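Paenibacillus xanthan lyase (Paenibacillus, PDB 6F2P) cleaves the polysaccharide xanthan as a lyase, and probably does so by the elimination chemistry of polysaccharide lyase family 8. Local coordinates at residues S69-T72 with T73-L77; D100-S103 with G104-M108; N738-G742 with K743-V747; P763-N766 with P767-A770. All coordinates share one frame; numbering follows the deposited sequence.

Contact 1 (S69-T72 with T73-L77); sequences SITT and TYRHL
Residues Ser69 to Thr72 accept from Thr73 to His76 in an unbroken ladder of alpha-helical hydrogen bonds, each N-H reaching the carbonyl four residues back, from Thr73 N to Ser69 O at 2.9 Å to His76 N to Thr72 O at 3.0 Å. The first rung is doubled. Thr73 turns OG1 back beside its own backbone N (chi1 -61°), and the hydroxyl donates to Ser69 O at 2.7 Å, so one carbonyl oxygen takes two donors that approach from opposite faces of its plane. Thr72 OG1 turns back in the same manner to the carbonyl of Thr68. This turn belongs to helix 68-85 of the alpha-helical N-terminal domain of family 8 lyases, an alpha/alpha toroid. While the hydroxyls of Thr72 and Thr73 stay with the preceding turn, the methyls of Thr71 and Thr72 pack on the following one. Thr71 CG2 lies over one face of the Arg75 guanidinium, 3.4 Å from NE, with the extended arginine running alongside; Thr71 OG1 is the exception among the hydroxyls and bonds His125. Thr72 CG2 comes within 3.5 Å of His76 NE2, and Thr72 O sits above the imidazole, offset toward its rim. That ring also stacks on Tyr44 and bonds Asp60 through NE2. One residue before Thr71, Ile70 CG2 rests 4.1 Å from Tyr74 CE2, the two side chains pointing the same way.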
loop_
_atom_site.group_PDB
_atom_site.type_symbol
_atom_site.label_atom_id
_atom_site.label_comp_id
_atom_site.label_asym_id
_atom_site.label_seq_id
_atom_site.Cartn_x
_atom_site.Cartn_y
_atom_site.Cartn_z
ATOM N N SER A 69 0.455 -23.240 35.112
ATOM C CA SER A 69 0.099 -24.558 35.608
ATOM C C SER A 69 -1.403 -24.839 35.516
ATOM O O SER A 69 -1.814 -25.988 35.337
ATOM C CB SER A 69 0.603 -24.736 37.032
ATOM O OG SER A 69 2.021 -24.767 37.049
ATOM N N ILE A 70 -2.215 -23.792 35.615
ATOM C CA ILE A 70 -3.657 -23.928 35.414
ATOM C C ILE A 70 -3.967 -24.506 34.027
ATOM O O ILE A 70 -4.649 -25.524 33.900
ATOM C CB ILE A 70 -4.384 -22.575 35.588
ATOM C CG1 ILE A 70 -4.098 -21.989 36.974
ATOM C CG2 ILE A 70 -5.883 -22.731 35.366
ATOM C CD1 ILE A 70 -4.652 -22.819 38.103
ATOM N N THR A 71 -3.450 -23.856 32.992
ATOM C CA THR A 71 -3.694 -24.269 31.619
ATOM C C THR A 71 -3.113 -25.649 31.355
ATOM O O THR A 71 -3.762 -26.508 30.737
ATOM C CB THR A 71 -3.066 -23.261 30.622
ATOM O OG1 THR A 71 -3.702 -21.986 30.759
ATOM C CG2 THR A 71 -3.204 -23.743 29.179
ATOM N N THR A 72 -1.883 -25.852 31.824
ATOM C CA THR A 72 -1.156 -27.096 31.584
ATOM C C THR A 72 -1.910 -28.277 32.170
ATOM O O THR A 72 -2.080 -29.311 31.512
ATOM C CB THR A 72 0.251 -27.052 32.188
ATOM O OG1 THR A 72 0.883 -25.829 31.807
ATOM C CG2 THR A 72 1.085 -28.208 31.684
ATOM N N THR A 73 -2.371 -28.109 33.406
ATOM C CA THR A 73 -3.110 -29.156 34.089
ATOM C C THR A 73 -4.356 -29.521 33.295
ATOM O O THR A 73 -4.598 -30.706 33.021
ATOM C CB THR A 73 -3.510 -28.726 35.516
ATOM O OG1 THR A 73 -2.335 -28.442 36.287
ATOM C CG2 THR A 73 -4.312 -29.816 36.193
ATOM N N TYR A 74 -5.136 -28.505 32.911
ATOM C CA TYR A 74 -6.393 -28.747 32.204
ATOM C C TYR A 74 -6.167 -29.315 30.810
ATOM O O TYR A 74 -6.982 -30.092 30.321
ATOM C CB TYR A 74 -7.254 -27.493 32.127
ATOM C CG TYR A 74 -8.037 -27.196 33.383
ATOM C CD1 TYR A 74 -8.838 -28.161 33.977
ATOM C CD2 TYR A 74 -7.976 -25.943 33.978
ATOM C CE1 TYR A 74 -9.561 -27.883 35.139
ATOM C CE2 TYR A 74 -8.688 -25.657 35.128
ATOM C CZ TYR A 74 -9.476 -26.628 35.706
ATOM O OH TYR A 74 -10.180 -26.331 36.851
ATOM N N ARG A 75 -5.066 -28.947 30.165
ATOM C CA ARG A 75 -4.762 -29.558 28.873
ATOM C C ARG A 75 -4.449 -31.044 29.042
ATOM O O ARG A 75 -4.914 -31.878 28.254
ATOM C CB ARG A 75 -3.635 -28.822 28.143
ATOM C CG ARG A 75 -4.017 -27.411 27.754
ATOM C CD ARG A 75 -2.998 -26.702 26.877
ATOM N NE ARG A 75 -3.593 -25.486 26.323
ATOM C CZ ARG A 75 -2.973 -24.628 25.519
ATOM N NH1 ARG A 75 -1.713 -24.840 25.160
ATOM N NH2 ARG A 75 -3.620 -23.553 25.072
ATOM N N HIS A 76 -3.677 -31.375 30.076
ATOM C CA HIS A 76 -3.385 -32.773 30.381
ATOM C C HIS A 76 -4.676 -33.549 30.617
ATOM O O HIS A 76 -4.884 -34.604 30.005
ATOM C CB HIS A 76 -2.461 -32.891 31.586
ATOM C CG HIS A 76 -1.079 -32.386 31.335
ATOM N ND1 HIS A 76 -0.628 -32.055 30.078
ATOM C CD2 HIS A 76 -0.043 -32.154 32.178
ATOM C CE1 HIS A 76 0.628 -31.633 30.156
ATOM N NE2 HIS A 76 0.999 -31.690 31.423
ATOM N N LEU A 77 -5.538 -33.017 31.489
ATOM C CA LEU A 77 -6.876 -33.579 31.707
ATOM C C LEU A 77 -7.688 -33.701 30.414
ATOM O O LEU A 77 -8.348 -34.716 30.177
ATOM C CB LEU A 77 -7.653 -32.757 32.735
ATOM C CG LEU A 77 -7.187 -32.918 34.181
ATOM C CD1 LEU A 77 -7.840 -31.885 35.074
ATOM C CD2 LEU A 77 -7.484 -34.330 34.681
#

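Contact 2 (D100-S103 with G104-M108); sequences DIIS and GLDWM
Ile102 and Asp106 stand side by side, one turn apart, on helix 95-111, one of the helices of the alpha/alpha toroid that forms the N-terminal domain of family 8 lyases. The backbone beneath them is regular alpha helix: Asp106 N donates to Ile102 O at 2.9 Å, and Gly104, Leu105 and Trp107 make the equivalent bonds to Asp100, Ile101 and Ser103. Asp106 can be followed outward from this frame. Its CB rests 3.6 Å from Ile102 O, the carbonyl already engaged by its own N-H. With chi1 at -76°, CG lies beside the backbone N and the carboxylate is carried back along the helix toward the preceding turn. OD2 then meets the methyl Ile102 CG2 at 3.6 Å. It also comes within 3.4 Å of Ile102 O, but these are two acceptors, and the nearness brings no bond. The carboxylate is satisfied from another helix, 147-160: Gln149 NE2 donates to OD2, while OD1 pairs with the hydroxyl of Tyr153. One aspartate thus joins two helices while lying against an aliphatic neighbour of its own.

The buried side is apolar. Leu105 sets CG 3.5 Å from Ile101 O and approaches Ile101 CG2 with CD1. Trp107 takes the other course, its CG anti to the backbone N (chi1 -171°), which swings the indole away from the preceding turn; CB alone of its side chain stays close, 3.3 Å from Ser103 O, and Met108 SD lies in the indole plane at its edge.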
loop_
_atom_site.group_PDB
_atom_site.type_symbol
_atom_site.label_atom_id
_atom_site.label_comp_id
_atom_site.label_asym_id
_atom_site.label_seq_id
_atom_site.Cartn_x
_atom_site.Cartn_y
_atom_site.Cartn_z
ATOM N N ASP A 100 -10.197 -40.967 37.385
ATOM C CA ASP A 100 -9.025 -40.125 37.595
ATOM C C ASP A 100 -9.207 -38.740 36.982
ATOM O O ASP A 100 -8.785 -37.731 37.562
ATOM C CB ASP A 100 -7.760 -40.808 37.078
ATOM C CG ASP A 100 -7.210 -41.830 38.066
ATOM O OD1 ASP A 100 -7.486 -41.680 39.276
ATOM O OD2 ASP A 100 -6.511 -42.775 37.636
ATOM N N ILE A 101 -9.857 -38.698 35.823
ATOM C CA ILE A 101 -10.196 -37.434 35.201
ATOM C C ILE A 101 -11.087 -36.616 36.122
ATOM O O ILE A 101 -10.791 -35.455 36.421
ATOM C CB ILE A 101 -10.905 -37.638 33.869
ATOM C CG1 ILE A 101 -9.949 -38.279 32.869
ATOM C CG2 ILE A 101 -11.383 -36.315 33.329
ATOM C CD1 ILE A 101 -10.619 -38.742 31.621
ATOM N N ILE A 102 -12.161 -37.232 36.599
ATOM C CA ILE A 102 -13.162 -36.502 37.372
ATOM C C ILE A 102 -12.631 -36.034 38.721
ATOM O O ILE A 102 -12.918 -34.908 39.159
ATOM C CB ILE A 102 -14.442 -37.323 37.552
ATOM C CG1 ILE A 102 -15.048 -37.628 36.178
ATOM C CG2 ILE A 102 -15.422 -36.582 38.448
ATOM C CD1 ILE A 102 -16.452 -38.163 36.221
ATOM N N SER A 103 -11.845 -36.893 39.369
ATOM C CA SER A 103 -11.211 -36.544 40.635
ATOM C C SER A 103 -10.272 -35.362 40.422
ATOM O O SER A 103 -10.213 -34.443 41.246
ATOM C CB SER A 103 -10.442 -37.734 41.189
ATOM O OG SER A 103 -9.597 -37.337 42.259
ATOM N N GLY A 104 -9.543 -35.391 39.308
ATOM C CA GLY A 104 -8.714 -34.269 38.914
ATOM C C GLY A 104 -9.516 -32.981 38.836
ATOM O O GLY A 104 -9.103 -31.953 39.377
ATOM N N LEU A 105 -10.670 -33.031 38.176
ATOM C CA LEU A 105 -11.507 -31.837 38.026
ATOM C C LEU A 105 -11.996 -31.325 39.379
ATOM O O LEU A 105 -11.980 -30.123 39.651
ATOM C CB LEU A 105 -12.697 -32.113 37.105
ATOM C CG LEU A 105 -12.399 -32.431 35.638
ATOM C CD1 LEU A 105 -13.673 -32.888 34.943
ATOM C CD2 LEU A 105 -11.793 -31.218 34.928
ATOM N N ASP A 106 -12.412 -32.248 40.235
ATOM C CA ASP A 106 -12.932 -31.864 41.533
ATOM C C ASP A 106 -11.835 -31.359 42.441
ATOM O O ASP A 106 -12.058 -30.479 43.276
ATOM C CB ASP A 106 -13.688 -33.024 42.152
ATOM C CG ASP A 106 -15.049 -33.209 41.516
ATOM O OD1 ASP A 106 -15.676 -32.172 41.188
ATOM O OD2 ASP A 106 -15.481 -34.370 41.333
ATOM N N TRP A 107 -10.636 -31.891 42.252
ATOM C CA TRP A 107 -9.493 -31.404 43.001
ATOM C C TRP A 107 -9.200 -29.961 42.602
ATOM O O TRP A 107 -9.014 -29.094 43.464
ATOM C CB TRP A 107 -8.258 -32.286 42.794
ATOM C CG TRP A 107 -7.163 -31.910 43.738
ATOM C CD1 TRP A 107 -6.959 -32.410 44.992
ATOM C CD2 TRP A 107 -6.153 -30.916 43.532
ATOM N NE1 TRP A 107 -5.878 -31.796 45.574
ATOM C CE2 TRP A 107 -5.364 -30.875 44.698
ATOM C CE3 TRP A 107 -5.839 -30.053 42.473
ATOM C CZ2 TRP A 107 -4.274 -30.012 44.834
ATOM C CZ3 TRP A 107 -4.752 -29.196 42.611
ATOM C CH2 TRP A 107 -3.983 -29.187 43.782
ATOM N N MET A 108 -9.164 -29.708 41.293
ATOM C CA MET A 108 -8.922 -28.357 40.801
ATOM C C MET A 108 -9.984 -27.431 41.371
ATOM O O MET A 108 -9.684 -26.308 41.778
ATOM C CB MET A 108 -8.938 -28.297 39.271
ATOM C CG MET A 108 -7.730 -28.915 38.593
ATOM S SD MET A 108 -6.145 -28.165 39.034
ATOM C CE MET A 108 -6.210 -26.611 38.149
#

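Contact 3 (N738-G742 with K743-V747); sequences NNSGG and KSYKV
Ser740 and Lys743 close a type I' beta turn over two consecutive glycines, Gly741 and Gly742, which both take positive phi, as this turn type requires. The closing bond, Lys743 N to Ser740 O, is 3.1 Å long; the N-H points well at O, but the donor stands above the carbonyl plane of Ser740, 63° out of it, and not on a lone pair. The turn lies between strands 731-736 and 744-750, which belong to different sheets of the C-terminal beta-sandwich of the lyase, so here a tight reversal carries the chain from one layer to the other.

A second, smaller loop is nested within the first. Ser740 OG sits between its backbone N and carbonyl carbon (chi1 72°), from where it accepts from Gly742 N at 3.1 Å, an ST turn. The same oxygen is linked through a water to the far side: water 1 is hydrogen-bonded to Ser740 OG and donates to Lys743 O. Lys743 starts its side chain over the turn, CG 3.2 Å from Ser740 O, and then runs out extended. Tyr745, two residues after Lys743, folds its ring back so that the hydroxyl end meets Ser740 CB, which lies in the ring plane at its edge, 3.9 Å from CE1. The tyrosine also packs on Val735 of strand 731-736 and on Val737 of the loop that follows. Ser744 OG is hydrogen-bonded to Thr460 OG1 and also to water 2, which accepts from it at 2.8 Å and donates to Gly742 O at 2.7 Å.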
loop_
_atom_site.group_PDB
_atom_site.type_symbol
_atom_site.label_atom_id
_atom_site.label_comp_id
_atom_site.label_asym_id
_atom_site.label_seq_id
_atom_site.Cartn_x
_atom_site.Cartn_y
_atom_site.Cartn_z
ATOM N N ASN A 738 -5.980 11.849 -3.104
ATOM C CA ASN A 738 -6.214 12.101 -1.686
ATOM C C ASN A 738 -6.894 10.897 -1.051
ATOM O O ASN A 738 -7.823 10.328 -1.632
ATOM C CB ASN A 738 -7.063 13.352 -1.466
ATOM C CG ASN A 738 -7.272 13.660 0.010
ATOM O OD1 ASN A 738 -6.330 13.638 0.804
ATOM N ND2 ASN A 738 -8.514 13.933 0.384
ATOM N N ASN A 739 -6.399 10.507 0.124
ATOM C CA ASN A 739 -6.881 9.329 0.842
ATOM C C ASN A 739 -6.856 8.041 0.019
ATOM O O ASN A 739 -7.731 7.181 0.177
ATOM C CB ASN A 739 -8.279 9.577 1.415
ATOM C CG ASN A 739 -8.302 10.716 2.418
ATOM O OD1 ASN A 739 -7.324 10.957 3.129
ATOM N ND2 ASN A 739 -9.422 11.424 2.480
ATOM N N SER A 740 -5.847 7.906 -0.839
ATOM C CA SER A 740 -5.748 6.766 -1.752
ATOM C C SER A 740 -5.421 5.468 -1.039
ATOM O O SER A 740 -5.810 4.391 -1.493
ATOM C CB SER A 740 -4.689 7.012 -2.824
ATOM O OG SER A 740 -3.377 6.946 -2.288
ATOM N N GLY A 741 -4.690 5.566 0.068
ATOM C CA GLY A 741 -4.191 4.384 0.751
ATOM C C GLY A 741 -3.293 3.552 -0.150
ATOM O O GLY A 741 -3.204 2.340 -0.001
ATOM N N GLY A 742 -2.641 4.209 -1.103
ATOM C CA GLY A 742 -1.773 3.530 -2.044
ATOM C C GLY A 742 -2.453 2.656 -3.086
ATOM O O GLY A 742 -1.790 1.852 -3.744
ATOM N N LYS A 743 -3.763 2.807 -3.262
ATOM C CA LYS A 743 -4.472 1.992 -4.248
ATOM C C LYS A 743 -4.208 2.472 -5.660
ATOM O O LYS A 743 -3.616 3.531 -5.869
ATOM C CB LYS A 743 -5.975 1.976 -3.988
ATOM C CG LYS A 743 -6.684 3.268 -4.305
ATOM C CD LYS A 743 -8.171 3.032 -4.356
ATOM C CE LYS A 743 -8.930 4.321 -4.595
ATOM N NZ LYS A 743 -10.400 4.079 -4.651
ATOM N N SER A 744 -4.667 1.693 -6.630
ATOM C CA SER A 744 -4.411 1.985 -8.034
ATOM C C SER A 744 -5.593 2.613 -8.775
ATOM O O SER A 744 -6.743 2.209 -8.597
ATOM C CB SER A 744 -3.981 0.711 -8.749
ATOM O OG SER A 744 -2.711 0.293 -8.286
ATOM N N TYR A 745 -5.277 3.591 -9.624
ATOM C CA TYR A 745 -6.242 4.242 -10.504
ATOM C C TYR A 745 -5.909 3.973 -11.973
ATOM O O TYR A 745 -4.777 4.210 -12.401
ATOM C CB TYR A 745 -6.206 5.738 -10.266
ATOM C CG TYR A 745 -6.376 6.124 -8.820
ATOM C CD1 TYR A 745 -5.274 6.290 -7.986
ATOM C CD2 TYR A 745 -7.637 6.330 -8.290
ATOM C CE1 TYR A 745 -5.428 6.654 -6.663
ATOM C CE2 TYR A 745 -7.803 6.694 -6.973
ATOM C CZ TYR A 745 -6.698 6.854 -6.162
ATOM O OH TYR A 745 -6.876 7.210 -4.845
ATOM N N LYS A 746 -6.890 3.506 -12.746
ATOM C CA LYS A 746 -6.650 3.116 -14.135
ATOM C C LYS A 746 -7.447 3.929 -15.154
ATOM O O LYS A 746 -8.567 4.362 -14.886
ATOM C CB LYS A 746 -6.925 1.620 -14.336
ATOM C CG LYS A 746 -5.880 0.697 -13.720
ATOM C CD LYS A 746 -6.351 -0.754 -13.743
ATOM C CE LYS A 746 -5.306 -1.715 -13.179
ATOM N NZ LYS A 746 -4.839 -1.317 -11.824
ATOM N N VAL A 747 -6.849 4.126 -16.326
ATOM C CA VAL A 747 -7.517 4.763 -17.448
ATOM C C VAL A 747 -7.098 4.050 -18.733
ATOM O O VAL A 747 -5.937 3.693 -18.902
ATOM C CB VAL A 747 -7.201 6.279 -17.522
ATOM C CG1 VAL A 747 -5.711 6.528 -17.723
ATOM C CG2 VAL A 747 -8.003 6.949 -18.637
HETATM O O HOH W 1 -2.385 5.522 -4.676
HETATM O O HOH W 2 -1.581 0.039 -5.711
#

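Contact 4 (P763-N766 with P767-A770); sequences PIPN and PYEA. With CA (calcium ion), chain C.
Ile764 and Pro765 pack on the phenol ring of Tyr768, and this is the close-packed half of the contact. Ile764 CG2 comes 3.8 Å from Tyr768 CE1. Pro765 O stands over the ring centre, 4.2 Å above its plane, and Pro765 CG lies over the same face, displaced toward the rim, 3.7 Å from Tyr768 CE2. An inverse gamma turn centred on Pro765 and a cis peptide bond before Pro767 bend the chain between these residues and the tyrosine. Asn766 OD1 approaches Tyr768 CD1 at 3.8 Å with the amide plane 80° from the ring, and Asn766 ND2 bonds the carbonyl of Leu898; Tyr768 OH is held by Asp812 O.

The other side is looser. Pro765 and Asn766 are largely exposed to solvent, and the Pro767 side chain touches Asn895 and Ser791. Strand 768-769 pairs antiparallel with 891-900, Tyr768 bonding Phe896, and Glu769, bent at chi2 (-74°), brings OE2 to a calcium ion at 2.5 Å. Glu771, Ser791, Lys794 and Asp894 complete this site, whose place beside the first strand of a beta-sandwich is consistent with a calcium-binding carbohydrate-binding module.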
loop_
_atom_site.group_PDB
_atom_site.type_symbol
_atom_site.label_atom_id
_atom_site.label_comp_id
_atom_site.label_asym_id
_atom_site.label_seq_id
_atom_site.Cartn_x
_atom_site.Cartn_y
_atom_site.Cartn_z
ATOM N N PRO A 763 -10.368 25.550 -16.705
ATOM C CA PRO A 763 -10.028 26.874 -16.164
ATOM C C PRO A 763 -9.756 26.808 -14.666
ATOM O O PRO A 763 -10.057 25.783 -14.039
ATOM C CB PRO A 763 -11.282 27.699 -16.452
ATOM C CG PRO A 763 -12.386 26.695 -16.508
ATOM C CD PRO A 763 -11.793 25.436 -17.063
ATOM N N ILE A 764 -9.180 27.868 -14.106
ATOM C CA ILE A 764 -8.903 27.911 -12.676
ATOM C C ILE A 764 -10.208 27.829 -11.896
ATOM O O ILE A 764 -11.048 28.718 -11.993
ATOM C CB ILE A 764 -8.170 29.197 -12.288
ATOM C CG1 ILE A 764 -6.837 29.297 -13.034
ATOM C CG2 ILE A 764 -7.967 29.261 -10.796
ATOM C CD1 ILE A 764 -5.884 28.140 -12.762
ATOM N N PRO A 765 -10.389 26.752 -11.119
ATOM C CA PRO A 765 -11.652 26.505 -10.410
ATOM C C PRO A 765 -11.952 27.517 -9.302
ATOM O O PRO A 765 -12.105 27.125 -8.149
ATOM C CB PRO A 765 -11.438 25.113 -9.805
ATOM C CG PRO A 765 -9.975 24.991 -9.662
ATOM C CD PRO A 765 -9.397 25.695 -10.858
ATOM N N ASN A 766 -12.043 28.795 -9.649
ATOM C CA ASN A 766 -12.363 29.835 -8.677
ATOM C C ASN A 766 -13.841 29.831 -8.312
ATOM O O ASN A 766 -14.691 29.660 -9.183
ATOM C CB ASN A 766 -11.962 31.216 -9.215
ATOM C CG ASN A 766 -10.465 31.475 -9.105
ATOM O OD1 ASN A 766 -9.828 31.101 -8.116
ATOM N ND2 ASN A 766 -9.899 32.120 -10.120
ATOM N N PRO A 767 -14.153 29.999 -7.015
ATOM C CA PRO A 767 -13.161 30.090 -5.937
ATOM C C PRO A 767 -12.788 28.709 -5.391
ATOM O O PRO A 767 -13.556 27.756 -5.546
ATOM C CB PRO A 767 -13.899 30.893 -4.865
ATOM C CG PRO A 767 -15.322 30.483 -5.034
ATOM C CD PRO A 767 -15.525 30.223 -6.517
ATOM N N TYR A 768 -11.611 28.606 -4.779
ATOM C CA TYR A 768 -11.201 27.386 -4.107
ATOM C C TYR A 768 -11.781 27.449 -2.700
ATOM O O TYR A 768 -11.235 28.141 -1.846
ATOM C CB TYR A 768 -9.678 27.329 -3.989
ATOM C CG TYR A 768 -8.902 27.127 -5.276
ATOM C CD1 TYR A 768 -8.536 28.206 -6.073
ATOM C CD2 TYR A 768 -8.487 25.861 -5.663
ATOM C CE1 TYR A 768 -7.807 28.023 -7.235
ATOM C CE2 TYR A 768 -7.760 25.669 -6.818
ATOM C CZ TYR A 768 -7.425 26.752 -7.600
ATOM O OH TYR A 768 -6.700 26.559 -8.752
ATOM N N GLU A 769 -12.882 26.747 -2.451
ATOM C CA GLU A 769 -13.533 26.820 -1.143
ATOM C C GLU A 769 -12.699 26.178 -0.049
ATOM O O GLU A 769 -12.372 24.993 -0.122
ATOM C CB GLU A 769 -14.917 26.178 -1.188
ATOM C CG GLU A 769 -15.821 26.774 -2.250
ATOM C CD GLU A 769 -16.337 28.156 -1.878
ATOM O OE1 GLU A 769 -17.246 28.644 -2.578
ATOM O OE2 GLU A 769 -15.852 28.755 -0.892
ATOM N N ALA A 770 -12.364 26.973 0.964
ATOM C CA ALA A 770 -11.526 26.518 2.064
ATOM C C ALA A 770 -12.123 25.279 2.718
ATOM O O ALA A 770 -11.416 24.325 3.019
ATOM C CB ALA A 770 -11.358 27.627 3.087
HETATM CA CA CA C . -16.507 28.878 1.557
#

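In the fold
From the N terminus, contact 1 comes first, a turn of helix 68-85, and contact 2 follows on the next helix, 95-111. Both are local, and their helices pack together: Tyr74 OH touches Met108 CB at 3.4 Å, and Leu77 CD1 meets Leu105 CD2 at 4.0 Å. The chain then completes the helical domain and passes through the super-sandwich before contact 3 closes a turn between the sheets of the C-terminal sandwich, its centre about 51 Å from that of contact 1. Contact 4 folds the linker leading into the next beta domain, centred about 23 Å from contact 3 and, relative to the chain's centre, opposite contacts 1 and 2. All four run in series; none nests in or crosses another.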